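Local coordinates for BlEst2 (Bacillus licheniformis, PDB 6WPX), which probably hydrolyses ester bonds as a lipase or esterase and is captured here as a propeptide form, with a C-terminal domain that has an autoinhibitory effect, at residues Y158-G163 against A422-L427; A409-I414 against N437-K442. All coordinates share one frame; numbering follows the deposited sequence.

Contact 1: residues Y158-G163 against A422-L427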
loop_
_atom_site.group_PDB
_atom_site.type_symbol
_atom_site.label_atom_id
_atom_site.label_comp_id
_atom_site.label_asym_id
_atom_site.label_seq_id
_atom_site.Cartn_x
_atom_site.Cartn_y
_atom_site.Cartn_z
ATOM N N TYR A 158 9.889 2.069 -2.553
ATOM C CA TYR A 158 10.955 2.978 -2.155
ATOM C C TYR A 158 12.179 2.267 -1.560
ATOM O O TYR A 158 13.131 2.924 -1.147
ATOM C CB TYR A 158 10.396 4.037 -1.194
ATOM C CG TYR A 158 9.739 5.148 -1.966
ATOM C CD1 TYR A 158 8.448 5.000 -2.474
ATOM C CD2 TYR A 158 10.443 6.311 -2.290
ATOM C CE1 TYR A 158 7.862 5.991 -3.258
ATOM C CE2 TYR A 158 9.867 7.303 -3.089
ATOM C CZ TYR A 158 8.574 7.137 -3.561
ATOM O OH TYR A 158 7.995 8.112 -4.322
ATOM N N SER A 159 12.178 0.941 -1.561
ATOM C CA SER A 159 13.281 0.163 -0.976
ATOM C C SER A 159 14.420 -0.067 -1.952
ATOM O O SER A 159 14.257 0.138 -3.154
ATOM C CB SER A 159 12.768 -1.145 -0.380
ATOM O OG SER A 159 12.455 -2.073 -1.407
ATOM N N ASN A 160 15.601 -0.423 -1.425
ATOM C CA ASN A 160 16.794 -0.637 -2.237
ATOM C C ASN A 160 16.600 -1.602 -3.391
ATOM O O ASN A 160 16.949 -1.250 -4.502
ATOM C CB ASN A 160 17.985 -1.075 -1.356
ATOM C CG ASN A 160 18.518 0.072 -0.546
ATOM O OD1 ASN A 160 17.860 0.549 0.374
ATOM N ND2 ASN A 160 19.693 0.564 -0.894
ATOM N N TRP A 161 16.071 -2.804 -3.142
ATOM C CA TRP A 161 15.926 -3.782 -4.237
ATOM C C TRP A 161 14.991 -3.325 -5.343
ATOM O O TRP A 161 15.188 -3.724 -6.478
ATOM C CB TRP A 161 15.523 -5.177 -3.739
ATOM C CG TRP A 161 16.553 -5.881 -2.897
ATOM C CD1 TRP A 161 16.386 -6.363 -1.628
ATOM C CD2 TRP A 161 17.883 -6.262 -3.300
ATOM N NE1 TRP A 161 17.545 -6.973 -1.197
ATOM C CE2 TRP A 161 18.481 -6.918 -2.202
ATOM C CE3 TRP A 161 18.647 -6.056 -4.464
ATOM C CZ2 TRP A 161 19.788 -7.402 -2.244
ATOM C CZ3 TRP A 161 19.947 -6.528 -4.498
ATOM C CH2 TRP A 161 20.503 -7.191 -3.399
ATOM N N ALA A 162 13.984 -2.479 -5.018
ATOM C CA ALA A 162 12.979 -1.966 -5.962
ATOM C C ALA A 162 13.449 -0.756 -6.767
ATOM O O ALA A 162 12.700 -0.287 -7.612
ATOM C CB ALA A 162 11.708 -1.599 -5.201
ATOM N N GLY A 163 14.664 -0.267 -6.494
ATOM C CA GLY A 163 15.256 0.916 -7.115
ATOM C C GLY A 163 15.200 0.959 -8.627
ATOM O O GLY A 163 14.711 1.936 -9.215
ATOM N N ALA A 422 18.684 11.235 -1.068
ATOM C CA ALA A 422 19.780 12.051 -0.552
ATOM C C ALA A 422 21.018 11.200 -0.264
ATOM O O ALA A 422 22.130 11.677 -0.428
ATOM C CB ALA A 422 19.340 12.792 0.705
ATOM N N GLU A 423 20.830 9.948 0.184
ATOM C CA GLU A 423 21.950 9.071 0.551
ATOM C C GLU A 423 21.571 7.607 0.419
ATOM O O GLU A 423 20.459 7.229 0.774
ATOM C CB GLU A 423 22.432 9.422 1.979
ATOM C CG GLU A 423 23.476 8.502 2.592
ATOM C CD GLU A 423 24.183 9.034 3.826
ATOM O OE1 GLU A 423 23.864 10.159 4.272
ATOM O OE2 GLU A 423 25.082 8.332 4.333
ATOM N N LYS A 424 22.479 6.790 -0.118
ATOM C CA LYS A 424 22.264 5.363 -0.309
ATOM C C LYS A 424 23.470 4.643 0.287
ATOM O O LYS A 424 24.605 5.084 0.081
ATOM C CB LYS A 424 22.069 5.039 -1.801
ATOM C CG LYS A 424 21.706 3.591 -2.101
ATOM C CD LYS A 424 21.535 3.365 -3.591
ATOM C CE LYS A 424 20.172 2.805 -3.902
ATOM N NZ LYS A 424 19.787 3.025 -5.322
ATOM N N LYS A 425 23.216 3.580 1.080
ATOM C CA LYS A 425 24.266 2.812 1.767
ATOM C C LYS A 425 24.098 1.323 1.564
ATOM O O LYS A 425 22.971 0.822 1.445
ATOM C CB LYS A 425 24.208 3.046 3.282
ATOM C CG LYS A 425 24.643 4.389 3.811
ATOM C CD LYS A 425 24.402 4.378 5.320
ATOM C CE LYS A 425 24.801 5.649 6.015
ATOM N NZ LYS A 425 24.511 5.583 7.470
ATOM N N SER A 426 25.236 0.610 1.612
ATOM C CA SER A 426 25.269 -0.841 1.560
ATOM C C SER A 426 26.305 -1.299 2.596
ATOM O O SER A 426 27.405 -0.732 2.636
ATOM C CB SER A 426 25.653 -1.330 0.165
ATOM O OG SER A 426 25.537 -2.744 0.125
ATOM N N LEU A 427 25.943 -2.267 3.460
ATOM C CA LEU A 427 26.842 -2.779 4.497
ATOM C C LEU A 427 26.999 -4.284 4.346
ATOM O O LEU A 427 26.009 -4.996 4.136
ATOM C CB LEU A 427 26.359 -2.486 5.927
ATOM C CG LEU A 427 25.939 -1.100 6.419
ATOM C CD1 LEU A 427 26.036 -1.027 7.924
ATOM C CD2 LEU A 427 26.796 -0.007 5.908
#
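A type I beta turn from Asn160 to Gly163, in the linker between helices 152-157 and 163-169, brings Asn160 against Lys424 on edge strand 420-431. The backbones stay well apart, with Asn160 CA 8.3 Å from Lys424 CA. The side chains bridge this gap by sliding past each other in opposite directions. Asn160 CG lies beside its own backbone N (chi1 -73°), which sends the amide to the strand. ND2 does the touching. It sits 3.8 Å from Lys424 CG and equally far from Lys424 CE, alongside the aliphatic chain of the lysine. Lys424 leaves the strand with CG anti to its backbone N and bends at chi3 (-123°), which brings CE to the amide. Asn160 ND2 is also 4.0 Å from Lys425 O, too long for a hydrogen bond. ND2 makes a weak hydrogen bond to Ser413 O of the adjacent strand 407-417. The loop lies in the region matching the PGAP1-like alpha/beta hydrolase family, and the contact packs it on the C-terminal antiparallel sheet. On the same turn, Gly163 N donates to Asn160 O over 3.2 Å. Beside Asn160, Trp161 NE1 bonds Asp452 and Tyr158 O bonds Tyr416 OH. Earlier on strand 420-431, Ala422 and Glu423 both face Arg415 in a classic beta bulge.

Contact 2: residues A409-I414 against N437-K442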
loop_
_atom_site.group_PDB
_atom_site.type_symbol
_atom_site.label_atom_id
_atom_site.label_comp_id
_atom_site.label_asym_id
_atom_site.label_seq_id
_atom_site.Cartn_x
_atom_site.Cartn_y
_atom_site.Cartn_z
ATOM N N ALA A 409 23.086 -10.770 8.817
ATOM C CA ALA A 409 22.235 -9.680 8.362
ATOM C C ALA A 409 23.052 -8.640 7.628
ATOM O O ALA A 409 23.978 -8.074 8.201
ATOM C CB ALA A 409 21.533 -9.036 9.537
ATOM N N SER A 410 22.720 -8.391 6.360
ATOM C CA SER A 410 23.387 -7.365 5.549
ATOM C C SER A 410 22.374 -6.235 5.333
ATOM O O SER A 410 21.193 -6.497 5.081
ATOM C CB SER A 410 23.906 -7.944 4.237
ATOM O OG SER A 410 22.837 -8.422 3.440
ATOM N N VAL A 411 22.795 -4.996 5.540
ATOM C CA VAL A 411 21.927 -3.829 5.449
ATOM C C VAL A 411 22.164 -2.985 4.188
ATOM O O VAL A 411 23.306 -2.651 3.881
ATOM C CB VAL A 411 22.059 -2.985 6.744
ATOM C CG1 VAL A 411 21.260 -1.686 6.656
ATOM C CG2 VAL A 411 21.623 -3.797 7.956
ATOM N N ARG A 412 21.077 -2.651 3.475
ATOM C CA ARG A 412 21.026 -1.752 2.315
ATOM C C ARG A 412 20.008 -0.693 2.706
ATOM O O ARG A 412 18.964 -1.035 3.258
ATOM C CB ARG A 412 20.575 -2.476 1.042
ATOM C CG ARG A 412 21.702 -3.237 0.369
ATOM C CD ARG A 412 21.196 -4.250 -0.649
ATOM N NE ARG A 412 22.263 -5.196 -0.956
ATOM C CZ ARG A 412 23.094 -5.080 -1.983
ATOM N NH1 ARG A 412 24.088 -5.944 -2.139
ATOM N NH2 ARG A 412 22.941 -4.096 -2.861
ATOM N N SER A 413 20.346 0.585 2.533
ATOM C CA SER A 413 19.423 1.635 2.925
ATOM C C SER A 413 19.422 2.823 1.965
ATOM O O SER A 413 20.373 3.021 1.200
ATOM C CB SER A 413 19.703 2.093 4.355
ATOM O OG SER A 413 21.013 2.624 4.420
ATOM N N ILE A 414 18.310 3.573 1.969
ATOM C CA ILE A 414 18.148 4.819 1.215
ATOM C C ILE A 414 17.529 5.828 2.166
ATOM O O ILE A 414 16.547 5.515 2.843
ATOM C CB ILE A 414 17.300 4.739 -0.100
ATOM C CG1 ILE A 414 17.779 3.639 -1.052
ATOM C CG2 ILE A 414 17.301 6.092 -0.830
ATOM C CD1 ILE A 414 16.697 3.187 -2.132
ATOM N N ASN A 437 23.464 -1.849 16.337
ATOM C CA ASN A 437 24.519 -0.826 16.353
ATOM C C ASN A 437 24.726 -0.130 15.006
ATOM O O ASN A 437 24.910 1.091 14.976
ATOM C CB ASN A 437 25.846 -1.422 16.841
ATOM C CG ASN A 437 25.907 -1.717 18.323
ATOM O OD1 ASN A 437 25.707 -0.842 19.173
ATOM N ND2 ASN A 437 26.256 -2.948 18.664
ATOM N N SER A 438 24.696 -0.904 13.899
ATOM C CA SER A 438 24.897 -0.407 12.535
ATOM C C SER A 438 23.803 0.530 12.041
ATOM O O SER A 438 24.069 1.361 11.169
ATOM C CB SER A 438 25.077 -1.570 11.561
ATOM O OG SER A 438 23.907 -2.366 11.433
ATOM N N LEU A 439 22.581 0.413 12.601
ATOM C CA LEU A 439 21.415 1.200 12.184
ATOM C C LEU A 439 21.291 2.556 12.894
ATOM O O LEU A 439 20.760 2.634 14.008
ATOM C CB LEU A 439 20.110 0.377 12.306
ATOM C CG LEU A 439 19.993 -0.911 11.456
ATOM C CD1 LEU A 439 18.707 -1.649 11.746
ATOM C CD2 LEU A 439 20.062 -0.617 9.984
ATOM N N SER A 440 21.778 3.629 12.224
ATOM C CA SER A 440 21.736 5.016 12.708
ATOM C C SER A 440 20.666 5.831 11.967
ATOM O O SER A 440 20.593 5.777 10.737
ATOM C CB SER A 440 23.101 5.679 12.559
ATOM O OG SER A 440 24.088 5.006 13.324
ATOM N N PHE A 441 19.839 6.593 12.720
ATOM C CA PHE A 441 18.752 7.410 12.150
ATOM C C PHE A 441 18.762 8.821 12.744
ATOM O O PHE A 441 17.724 9.336 13.162
ATOM C CB PHE A 441 17.381 6.723 12.336
ATOM C CG PHE A 441 17.321 5.317 11.802
ATOM C CD1 PHE A 441 17.072 5.080 10.460
ATOM C CD2 PHE A 441 17.568 4.231 12.631
ATOM C CE1 PHE A 441 17.078 3.781 9.955
ATOM C CE2 PHE A 441 17.553 2.930 12.128
ATOM C CZ PHE A 441 17.319 2.715 10.790
ATOM N N LYS A 442 19.954 9.433 12.789
ATOM C CA LYS A 442 20.141 10.762 13.365
ATOM C C LYS A 442 19.634 11.881 12.461
ATOM O O LYS A 442 18.973 12.804 12.949
ATOM C CB LYS A 442 21.603 10.987 13.784
#
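Val411 meets Leu439 where the chain leaving helix 432-438 runs over one face of the C-terminal sheet. The apolar part carries the contact. Leu439 CD2 reaches both methyls of the valine, 3.7 Å from Val411 CG1 and 4.1 Å from Val411 CG2. The two side chains approach at a slant. Val411 sets CG1 anti to its backbone N (chi1 175°), with CG2 beside that N, and CD2 rests on both branches. The Leu439 side chain does not start out toward the strand, but its CD2 reaches the valine. Val411 is buried, and also packs on Leu435 of the helix and on Val449 of strand 445-456. Phe441 joins this side of the sheet by touching Val449 and setting its ring edge-to-face with Tyr447.

The polar part is slight. Ser438 OG lies 4.4 Å from Val411 CG2 and makes its hydrogen bond to Leu435 O, one helical turn back. The hydroxyl is thus held within its own helix and only lies near the valine methyl.

No hydrogen bond or salt bridge crosses between 409-414 and 437-442. Their direct attachment is by dispersion and burial of apolar surface, without the directional pull of a polar bond.

From the N terminus, 158-163 comes first, then 409-414, 422-427 and 437-442. Contact 1 closes a long loop of 258 residues, and contact 2 a short one of 22. The segments alternate, so the two loops cross and do not nest. Strands 407-417 and 420-431 are sheet neighbours, and backbone pairs such as Leu427 N to Val411 O (2.7 Å, a probable hydrogen bond) join the contacts directly. The contact centres lie about 10 Å apart. The turn of contact 1 and the post-helix chain of contact 2 pack on opposite faces of this sheet. The hydrolase part thus meets one face, and helix 432-438 with its following chain meets the other.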